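PDB 3HAZ: proline dehydrogenase from Bradyrhizobium japonicum USDA 110, which probably oxidises L-proline to L-glutamate in two steps, using an FAD-dependent proline dehydrogenase and an NAD-dependent aldehyde dehydrogenase unit joined in one chain. Local coordinates for residues 364-369 with 373-378; 378-383 with 392-397. All coordinates share one frame; numbering follows the deposited sequence.

Contact 1: 364-369 with 373-378; sequences PVFTRK and DLNYVA. With FAD (flavin-adenine dinucleotide), chain C; SO4 (sulfate ion), chain F.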
loop_
_atom_site.group_PDB
_atom_site.type_symbol
_atom_site.label_atom_id
_atom_site.label_comp_id
_atom_site.label_asym_id
_atom_site.label_seq_id
_atom_site.Cartn_x
_atom_site.Cartn_y
_atom_site.Cartn_z
ATOM N N PRO A 364 -36.688 -7.078 4.351
ATOM C CA PRO A 364 -37.816 -7.837 3.790
ATOM C C PRO A 364 -37.727 -7.946 2.269
ATOM O O PRO A 364 -38.463 -8.722 1.650
ATOM C CB PRO A 364 -39.036 -7.000 4.191
ATOM C CG PRO A 364 -38.513 -5.604 4.345
ATOM C CD PRO A 364 -37.084 -5.734 4.813
ATOM N N VAL A 365 -36.835 -7.159 1.677
ATOM C CA VAL A 365 -36.637 -7.170 0.236
ATOM C C VAL A 365 -35.258 -7.717 -0.071
ATOM O O VAL A 365 -34.367 -7.666 0.776
ATOM C CB VAL A 365 -36.720 -5.753 -0.367
ATOM C CG1 VAL A 365 -38.162 -5.247 -0.383
ATOM C CG2 VAL A 365 -35.805 -4.794 0.400
ATOM N N PHE A 366 -35.081 -8.245 -1.279
ATOM C CA PHE A 366 -33.748 -8.610 -1.740
ATOM C C PHE A 366 -32.914 -7.337 -1.872
ATOM O O PHE A 366 -33.463 -6.241 -2.017
ATOM C CB PHE A 366 -33.826 -9.373 -3.067
ATOM C CG PHE A 366 -34.660 -10.634 -2.990
ATOM C CD1 PHE A 366 -34.194 -11.751 -2.303
ATOM C CD2 PHE A 366 -35.903 -10.697 -3.590
ATOM C CE1 PHE A 366 -34.959 -12.908 -2.225
ATOM C CE2 PHE A 366 -36.676 -11.845 -3.509
ATOM C CZ PHE A 366 -36.203 -12.954 -2.826
ATOM N N THR A 367 -31.594 -7.474 -1.803
ATOM C CA THR A 367 -30.720 -6.308 -1.899
ATOM C C THR A 367 -29.866 -6.313 -3.157
ATOM O O THR A 367 -29.150 -5.348 -3.425
ATOM C CB THR A 367 -29.819 -6.151 -0.659
ATOM O OG1 THR A 367 -29.242 -7.415 -0.316
ATOM C CG2 THR A 367 -30.627 -5.625 0.524
ATOM N N ARG A 368 -29.921 -7.402 -3.918
ATOM C CA ARG A 368 -29.340 -7.398 -5.257
ATOM C C ARG A 368 -30.449 -7.444 -6.302
ATOM O O ARG A 368 -31.373 -8.249 -6.206
ATOM C CB ARG A 368 -28.361 -8.561 -5.451
ATOM C CG ARG A 368 -27.020 -8.343 -4.760
ATOM C CD ARG A 368 -25.995 -9.389 -5.176
ATOM N NE ARG A 368 -25.671 -9.306 -6.598
ATOM C CZ ARG A 368 -24.777 -10.082 -7.205
ATOM N NH1 ARG A 368 -24.113 -10.998 -6.510
ATOM N NH2 ARG A 368 -24.548 -9.944 -8.504
ATOM N N LYS A 369 -30.340 -6.580 -7.302
ATOM C CA LYS A 369 -31.376 -6.426 -8.315
ATOM C C LYS A 369 -31.648 -7.745 -9.042
ATOM O O LYS A 369 -32.804 -8.079 -9.341
ATOM C CB LYS A 369 -30.979 -5.319 -9.300
ATOM C CG LYS A 369 -32.141 -4.673 -10.066
ATOM C CD LYS A 369 -32.495 -5.467 -11.313
ATOM C CE LYS A 369 -33.473 -4.708 -12.197
ATOM N NZ LYS A 369 -33.684 -5.394 -13.501
ATOM N N ASP A 373 -35.062 -9.940 -9.886
ATOM C CA ASP A 373 -35.362 -10.427 -11.227
ATOM C C ASP A 373 -35.580 -11.937 -11.231
ATOM O O ASP A 373 -36.494 -12.429 -11.884
ATOM C CB ASP A 373 -34.254 -10.035 -12.213
ATOM C CG ASP A 373 -34.383 -8.603 -12.696
ATOM O OD1 ASP A 373 -35.456 -7.987 -12.485
ATOM O OD2 ASP A 373 -33.414 -8.090 -13.293
ATOM N N LEU A 374 -34.742 -12.665 -10.494
ATOM C CA LEU A 374 -34.913 -14.102 -10.328
ATOM C C LEU A 374 -36.234 -14.446 -9.653
ATOM O O LEU A 374 -36.954 -15.338 -10.095
ATOM C CB LEU A 374 -33.778 -14.692 -9.483
ATOM C CG LEU A 374 -32.487 -15.127 -10.172
ATOM C CD1 LEU A 374 -31.587 -15.787 -9.152
ATOM C CD2 LEU A 374 -32.780 -16.078 -11.322
ATOM N N ASN A 375 -36.534 -13.764 -8.554
ATOM C CA ASN A 375 -37.755 -14.064 -7.823
ATOM C C ASN A 375 -39.002 -13.717 -8.635
ATOM O O ASN A 375 -40.037 -14.384 -8.521
ATOM C CB ASN A 375 -37.785 -13.364 -6.459
ATOM C CG ASN A 375 -38.698 -14.071 -5.468
ATOM O OD1 ASN A 375 -38.597 -15.278 -5.282
ATOM N ND2 ASN A 375 -39.596 -13.323 -4.837
ATOM N N TYR A 376 -38.903 -12.682 -9.465
ATOM C CA TYR A 376 -40.035 -12.293 -10.305
ATOM C C TYR A 376 -40.381 -13.404 -11.299
ATOM O O TYR A 376 -41.547 -13.775 -11.452
ATOM C CB TYR A 376 -39.754 -10.983 -11.044
ATOM C CG TYR A 376 -40.947 -10.440 -11.808
ATOM C CD1 TYR A 376 -41.708 -9.385 -11.296
ATOM C CD2 TYR A 376 -41.316 -10.983 -13.042
ATOM C CE1 TYR A 376 -42.807 -8.882 -11.999
ATOM C CE2 TYR A 376 -42.409 -10.496 -13.744
ATOM C CZ TYR A 376 -43.148 -9.444 -13.225
ATOM O OH TYR A 376 -44.230 -8.963 -13.935
ATOM N N VAL A 377 -39.370 -13.938 -11.974
ATOM C CA VAL A 377 -39.613 -15.010 -12.937
ATOM C C VAL A 377 -40.124 -16.263 -12.223
ATOM O O VAL A 377 -41.047 -16.922 -12.697
ATOM C CB VAL A 377 -38.369 -15.305 -13.794
ATOM C CG1 VAL A 377 -38.510 -16.643 -14.522
ATOM C CG2 VAL A 377 -38.145 -14.160 -14.780
ATOM N N ALA A 378 -39.538 -16.573 -11.071
ATOM C CA ALA A 378 -40.009 -17.697 -10.269
ATOM C C ALA A 378 -41.480 -17.522 -9.863
ATOM O O ALA A 378 -42.264 -18.468 -9.928
ATOM C CB ALA A 378 -39.126 -17.889 -9.043
HETATM P PA FAD C . -36.523 -3.184 -13.838
HETATM O O1A FAD C . -35.440 -2.044 -14.283
HETATM O O2A FAD C . -36.269 -4.479 -14.467
HETATM O O5B FAD C . -36.439 -3.377 -12.226
HETATM C C5B FAD C . -36.533 -2.236 -11.422
HETATM C C4B FAD C . -36.735 -2.650 -9.958
HETATM O O4B FAD C . -35.952 -3.836 -9.393
HETATM C C3B FAD C . -37.236 -1.863 -8.907
HETATM O O3B FAD C . -38.385 -1.067 -9.141
HETATM C C2B FAD C . -37.134 -2.759 -7.698
HETATM O O2B FAD C . -38.328 -3.374 -7.250
HETATM C C1B FAD C . -36.007 -3.683 -7.990
HETATM N N9A FAD C . -34.678 -3.301 -7.547
HETATM C C8A FAD C . -33.910 -2.216 -7.957
HETATM N N7A FAD C . -32.708 -2.289 -7.305
HETATM C C5A FAD C . -32.737 -3.440 -6.484
HETATM C C6A FAD C . -31.728 -4.040 -5.543
HETATM N N6A FAD C . -30.430 -3.407 -5.344
HETATM N N1A FAD C . -32.005 -5.149 -4.891
HETATM C C2A FAD C . -33.248 -5.788 -5.073
HETATM N N3A FAD C . -34.217 -5.210 -5.975
HETATM C C4A FAD C . -33.925 -4.055 -6.655
HETATM N N1 FAD C . -44.949 -1.613 -7.247
HETATM C C2 FAD C . -45.402 -1.732 -5.955
HETATM O O2 FAD C . -44.494 -1.801 -4.921
HETATM N N3 FAD C . -46.813 -1.736 -5.690
HETATM C C4 FAD C . -47.707 -1.626 -6.717
HETATM O O4 FAD C . -49.083 -1.698 -6.464
HETATM C C4X FAD C . -47.237 -1.507 -8.070
HETATM N N5 FAD C . -48.203 -1.394 -9.206
HETATM C C5X FAD C . -47.720 -1.271 -10.532
HETATM C C6 FAD C . -48.673 -1.152 -11.646
HETATM C C7 FAD C . -48.188 -1.034 -12.968
HETATM C C7M FAD C . -49.182 -0.889 -14.110
HETATM C C8 FAD C . -46.730 -1.037 -13.235
HETATM C C8M FAD C . -46.174 -0.905 -14.663
HETATM C C9 FAD C . -45.823 -1.151 -12.167
HETATM C C9A FAD C . -46.320 -1.265 -10.784
HETATM N N10 FAD C . -45.381 -1.383 -9.666
HETATM C C10 FAD C . -45.883 -1.507 -8.316
HETATM C "C1'" FAD C . -43.908 -1.559 -9.878
HETATM C "C2'" FAD C . -43.056 -0.264 -9.875
HETATM O "O2'" FAD C . -43.896 0.875 -10.029
HETATM C "C3'" FAD C . -41.981 -0.370 -10.970
HETATM O "O3'" FAD C . -42.561 -0.121 -12.246
HETATM C "C4'" FAD C . -41.272 -1.771 -10.998
HETATM O "O4'" FAD C . -40.841 -2.289 -9.787
HETATM C "C5'" FAD C . -40.164 -1.840 -12.083
HETATM O "O5'" FAD C . -39.898 -3.165 -12.515
HETATM P P FAD C . -39.388 -3.373 -14.080
HETATM O O1P FAD C . -39.265 -5.003 -14.411
HETATM O O2P FAD C . -40.310 -2.690 -14.994
HETATM O O3P FAD C . -37.976 -2.564 -14.219
HETATM S S SO4 F . -26.685 -6.975 -9.506
HETATM O O1 SO4 F . -25.781 -7.924 -10.157
HETATM O O2 SO4 F . -26.221 -6.675 -8.151
HETATM O O3 SO4 F . -26.711 -5.746 -10.291
HETATM O O4 SO4 F . -28.014 -7.568 -9.443
#
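Asp373 meets Lys369 one helical turn back, through both backbone and side chain. Its N donates to Lys369 O at 3.0 Å, the first-turn i to i+4 bond of a helix whose N-cap is Arg368. Its carboxylate forms a salt bridge with the lysine, Lys369 NZ lying 2.7 Å from Asp373 OD2 on the syn lone pair. Lys369 gets there with CG anti to the backbone N (chi1 -157°) and a bend at chi2, which lays CG near the adenine atoms C8A and N7A and carries NZ on to the FAD pyrophosphate, where it bonds O2A at 2.9 Å. Asp373 OD1 takes a second lysine, the FAD-binding Lys344, and the carboxylate probably offsets part of the positive charge gathered at the phosphates. Asn375 packs on Phe366 at about a right angle: Asn375 CB is 3.5 Å from Phe366 CE2, while ND2 comes to the ring edge, in its plane, with ring and amide planes 67° apart. That ND2 is held by Ala315 O. The contact forms the adenine-and-pyrophosphate end of the barrel's FAD pocket: FAD N6A donates to Thr367 O at 3.0 Å, fixing the adenine edge on the backbone. The Arg368 guanidinium holds at its edge a sulfate, probably from crystallisation, NH2 to O1 at 2.9 Å and NE to O2 at 3.1 Å. Loop 364-369 joins helix 348-357, which packs on Val365 and Thr367, to helix 369-384; helix 18-28 lies against Phe366, Leu374 and Asn375, and helix 487-491 against Arg368 and Asp373.

Contact 2: 378-383 with 392-397; sequences ACASKL and PQFATH. With FAD (flavin-adenine dinucleotide), chain C.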
loop_
_atom_site.group_PDB
_atom_site.type_symbol
_atom_site.label_atom_id
_atom_site.label_comp_id
_atom_site.label_asym_id
_atom_site.label_seq_id
_atom_site.Cartn_x
_atom_site.Cartn_y
_atom_site.Cartn_z
ATOM N N ALA A 378 -39.538 -16.573 -11.071
ATOM C CA ALA A 378 -40.009 -17.697 -10.269
ATOM C C ALA A 378 -41.480 -17.522 -9.863
ATOM O O ALA A 378 -42.264 -18.468 -9.928
ATOM C CB ALA A 378 -39.126 -17.889 -9.043
ATOM N N CYS A 379 -41.850 -16.312 -9.453
ATOM C CA CYS A 379 -43.230 -16.023 -9.065
ATOM C C CYS A 379 -44.171 -16.058 -10.270
ATOM O O CYS A 379 -45.335 -16.457 -10.158
ATOM C CB CYS A 379 -43.331 -14.668 -8.350
ATOM S SG CYS A 379 -42.661 -14.668 -6.658
ATOM N N ALA A 380 -43.663 -15.635 -11.421
ATOM C CA ALA A 380 -44.456 -15.632 -12.642
ATOM C C ALA A 380 -44.798 -17.073 -13.008
ATOM O O ALA A 380 -45.935 -17.387 -13.364
ATOM C CB ALA A 380 -43.684 -14.963 -13.772
ATOM N N SER A 381 -43.806 -17.949 -12.901
ATOM C CA SER A 381 -44.008 -19.360 -13.196
ATOM C C SER A 381 -45.101 -19.918 -12.287
ATOM O O SER A 381 -45.995 -20.637 -12.729
ATOM C CB SER A 381 -42.699 -20.122 -12.988
ATOM O OG SER A 381 -42.872 -21.509 -13.207
ATOM N N LYS A 382 -45.020 -19.567 -11.010
ATOM C CA LYS A 382 -45.997 -19.993 -10.019
ATOM C C LYS A 382 -47.403 -19.536 -10.405
ATOM O O LYS A 382 -48.344 -20.325 -10.396
ATOM C CB LYS A 382 -45.613 -19.408 -8.664
ATOM C CG LYS A 382 -46.183 -20.108 -7.449
ATOM C CD LYS A 382 -45.503 -19.556 -6.197
ATOM C CE LYS A 382 -46.227 -19.972 -4.931
ATOM N NZ LYS A 382 -46.161 -21.440 -4.720
ATOM N N LEU A 383 -47.545 -18.258 -10.743
ATOM C CA LEU A 383 -48.854 -17.716 -11.086
ATOM C C LEU A 383 -49.432 -18.349 -12.352
ATOM O O LEU A 383 -50.632 -18.604 -12.430
ATOM C CB LEU A 383 -48.797 -16.195 -11.229
ATOM C CG LEU A 383 -48.765 -15.419 -9.913
ATOM C CD1 LEU A 383 -48.294 -13.985 -10.153
ATOM C CD2 LEU A 383 -50.140 -15.448 -9.234
ATOM N N PRO A 392 -53.103 -13.969 -14.146
ATOM C CA PRO A 392 -51.900 -13.196 -13.819
ATOM C C PRO A 392 -51.738 -11.983 -14.723
ATOM O O PRO A 392 -52.074 -12.039 -15.907
ATOM C CB PRO A 392 -50.751 -14.188 -14.066
ATOM C CG PRO A 392 -51.398 -15.539 -14.231
ATOM C CD PRO A 392 -52.774 -15.259 -14.773
ATOM N N GLN A 393 -51.231 -10.898 -14.150
ATOM C CA GLN A 393 -50.966 -9.667 -14.877
ATOM C C GLN A 393 -49.539 -9.252 -14.548
ATOM O O GLN A 393 -49.238 -8.886 -13.415
ATOM C CB GLN A 393 -51.932 -8.567 -14.439
ATOM C CG GLN A 393 -53.404 -8.987 -14.422
ATOM C CD GLN A 393 -54.270 -8.030 -13.616
ATOM O OE1 GLN A 393 -54.153 -7.947 -12.393
ATOM N NE2 GLN A 393 -55.137 -7.301 -14.300
ATOM N N PHE A 394 -48.659 -9.321 -15.534
ATOM C CA PHE A 394 -47.248 -9.075 -15.287
ATOM C C PHE A 394 -46.912 -7.647 -15.670
ATOM O O PHE A 394 -46.773 -7.326 -16.844
ATOM C CB PHE A 394 -46.393 -10.087 -16.054
ATOM C CG PHE A 394 -46.749 -11.518 -15.747
ATOM C CD1 PHE A 394 -46.391 -12.091 -14.534
ATOM C CD2 PHE A 394 -47.469 -12.280 -16.655
ATOM C CE1 PHE A 394 -46.734 -13.401 -14.237
ATOM C CE2 PHE A 394 -47.810 -13.591 -16.367
ATOM C CZ PHE A 394 -47.440 -14.153 -15.156
ATOM N N ALA A 395 -46.827 -6.787 -14.664
ATOM C CA ALA A 395 -46.489 -5.392 -14.872
ATOM C C ALA A 395 -44.975 -5.235 -14.836
ATOM O O ALA A 395 -44.345 -5.466 -13.805
ATOM C CB ALA A 395 -47.148 -4.524 -13.797
ATOM N N THR A 396 -44.396 -4.854 -15.967
ATOM C CA THR A 396 -42.956 -4.668 -16.072
ATOM C C THR A 396 -42.641 -3.962 -17.377
ATOM O O THR A 396 -43.345 -4.143 -18.372
ATOM C CB THR A 396 -42.205 -6.020 -16.038
ATOM O OG1 THR A 396 -40.816 -5.806 -16.321
ATOM C CG2 THR A 396 -42.781 -6.976 -17.076
ATOM N N HIS A 397 -41.582 -3.163 -17.384
ATOM C CA HIS A 397 -41.119 -2.561 -18.634
ATOM C C HIS A 397 -39.755 -3.125 -19.037
ATOM O O HIS A 397 -39.040 -2.546 -19.856
ATOM C CB HIS A 397 -41.065 -1.035 -18.523
ATOM C CG HIS A 397 -42.314 -0.424 -17.962
ATOM N ND1 HIS A 397 -42.347 0.208 -16.737
ATOM C CD2 HIS A 397 -43.571 -0.344 -18.461
ATOM C CE1 HIS A 397 -43.571 0.648 -16.504
ATOM N NE2 HIS A 397 -44.334 0.321 -17.533
HETATM P PA FAD C . -36.523 -3.184 -13.838
HETATM O O1A FAD C . -35.440 -2.044 -14.283
HETATM O O2A FAD C . -36.269 -4.479 -14.467
HETATM O O5B FAD C . -36.439 -3.377 -12.226
HETATM C C5B FAD C . -36.533 -2.236 -11.422
HETATM C C4B FAD C . -36.735 -2.650 -9.958
HETATM O O4B FAD C . -35.952 -3.836 -9.393
HETATM C C3B FAD C . -37.236 -1.863 -8.907
HETATM O O3B FAD C . -38.385 -1.067 -9.141
HETATM C C2B FAD C . -37.134 -2.759 -7.698
HETATM O O2B FAD C . -38.328 -3.374 -7.250
HETATM C C1B FAD C . -36.007 -3.683 -7.990
HETATM N N9A FAD C . -34.678 -3.301 -7.547
HETATM C C8A FAD C . -33.910 -2.216 -7.957
HETATM N N7A FAD C . -32.708 -2.289 -7.305
HETATM C C5A FAD C . -32.737 -3.440 -6.484
HETATM C C6A FAD C . -31.728 -4.040 -5.543
HETATM N N6A FAD C . -30.430 -3.407 -5.344
HETATM N N1A FAD C . -32.005 -5.149 -4.891
HETATM C C2A FAD C . -33.248 -5.788 -5.073
HETATM N N3A FAD C . -34.217 -5.210 -5.975
HETATM C C4A FAD C . -33.925 -4.055 -6.655
HETATM N N1 FAD C . -44.949 -1.613 -7.247
HETATM C C2 FAD C . -45.402 -1.732 -5.955
HETATM O O2 FAD C . -44.494 -1.801 -4.921
HETATM N N3 FAD C . -46.813 -1.736 -5.690
HETATM C C4 FAD C . -47.707 -1.626 -6.717
HETATM O O4 FAD C . -49.083 -1.698 -6.464
HETATM C C4X FAD C . -47.237 -1.507 -8.070
HETATM N N5 FAD C . -48.203 -1.394 -9.206
HETATM C C5X FAD C . -47.720 -1.271 -10.532
HETATM C C6 FAD C . -48.673 -1.152 -11.646
HETATM C C7 FAD C . -48.188 -1.034 -12.968
HETATM C C7M FAD C . -49.182 -0.889 -14.110
HETATM C C8 FAD C . -46.730 -1.037 -13.235
HETATM C C8M FAD C . -46.174 -0.905 -14.663
HETATM C C9 FAD C . -45.823 -1.151 -12.167
HETATM C C9A FAD C . -46.320 -1.265 -10.784
HETATM N N10 FAD C . -45.381 -1.383 -9.666
HETATM C C10 FAD C . -45.883 -1.507 -8.316
HETATM C "C1'" FAD C . -43.908 -1.559 -9.878
HETATM C "C2'" FAD C . -43.056 -0.264 -9.875
HETATM O "O2'" FAD C . -43.896 0.875 -10.029
HETATM C "C3'" FAD C . -41.981 -0.370 -10.970
HETATM O "O3'" FAD C . -42.561 -0.121 -12.246
HETATM C "C4'" FAD C . -41.272 -1.771 -10.998
HETATM O "O4'" FAD C . -40.841 -2.289 -9.787
HETATM C "C5'" FAD C . -40.164 -1.840 -12.083
HETATM O "O5'" FAD C . -39.898 -3.165 -12.515
HETATM P P FAD C . -39.388 -3.373 -14.080
HETATM O O1P FAD C . -39.265 -5.003 -14.411
HETATM O O2P FAD C . -40.310 -2.690 -14.994
HETATM O O3P FAD C . -37.976 -2.564 -14.219
#
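Helix 378-383 and strand 392-395 run nearly antiparallel, their axes 159° apart in direction and 9.4 Å at closest approach, as expected where a helix returns outside a parallel barrel to the next strand. CA atoms pair Ala380 with Phe394 and Leu383 with Pro392, and the side chains meet through apolar groups, with no hydrogen bond across. Phe394 carries one half: its ring reaches the helix by CE1, 3.5 Å from Ala380 CB, and the small methyl lets the ring approach the backbone, CE1 also being 3.6 Å from Ala380 CA. With CG anti to the carbonyl carbon (chi1 -55°), the ring projects from the strand to this turn. Leu383 CD1 brushes the same CE1 at 4.4 Å. Leu383 and Pro392 form the other half, CB to CB at 4.0 Å, with Pro392 CG against Leu383 O at 3.6 Å. Cutting the ring of Phe394 back to an alanine is likely to open a gap beside Ala380 and leave Leu383 CD1 without its aromatic neighbour. Past the strand end, Thr396 OG1, also bonded to Asn398 N, bonds FAD O1P at 2.6 Å and His397 N donates almost straight (177°) to O2P, giving both non-bridging oxygens of one phosphate a partner. Strand 390-395 lies between strands 338-343 and 416-420, while helix 320-333 packs on Cys379 and Lys382, and helix 399-409 on Ala380 and Phe394.

Both contacts use helix 369-384 and share Ala378, their centres 12 Å apart on the proline dehydrogenase barrel. Contact 1, at the start of the helix, is partly buried and mixes a salt bridge with packing of a ring on an amide side chain, its lysine reaching the FAD pyrophosphate and its aspartate backing that lysine. Contact 2 is buried and joins helix to barrel strand through apolar side chains; its contacts with the FAD phosphate are made by the loop following the strand. The FAD links them: 364-369 meets the adenine and one phosphate, 392-397 the other phosphate and the flavin. Tyr376 bridges them, its OH packing 3.2 Å from Phe394 CB while bonded to Leu342 O.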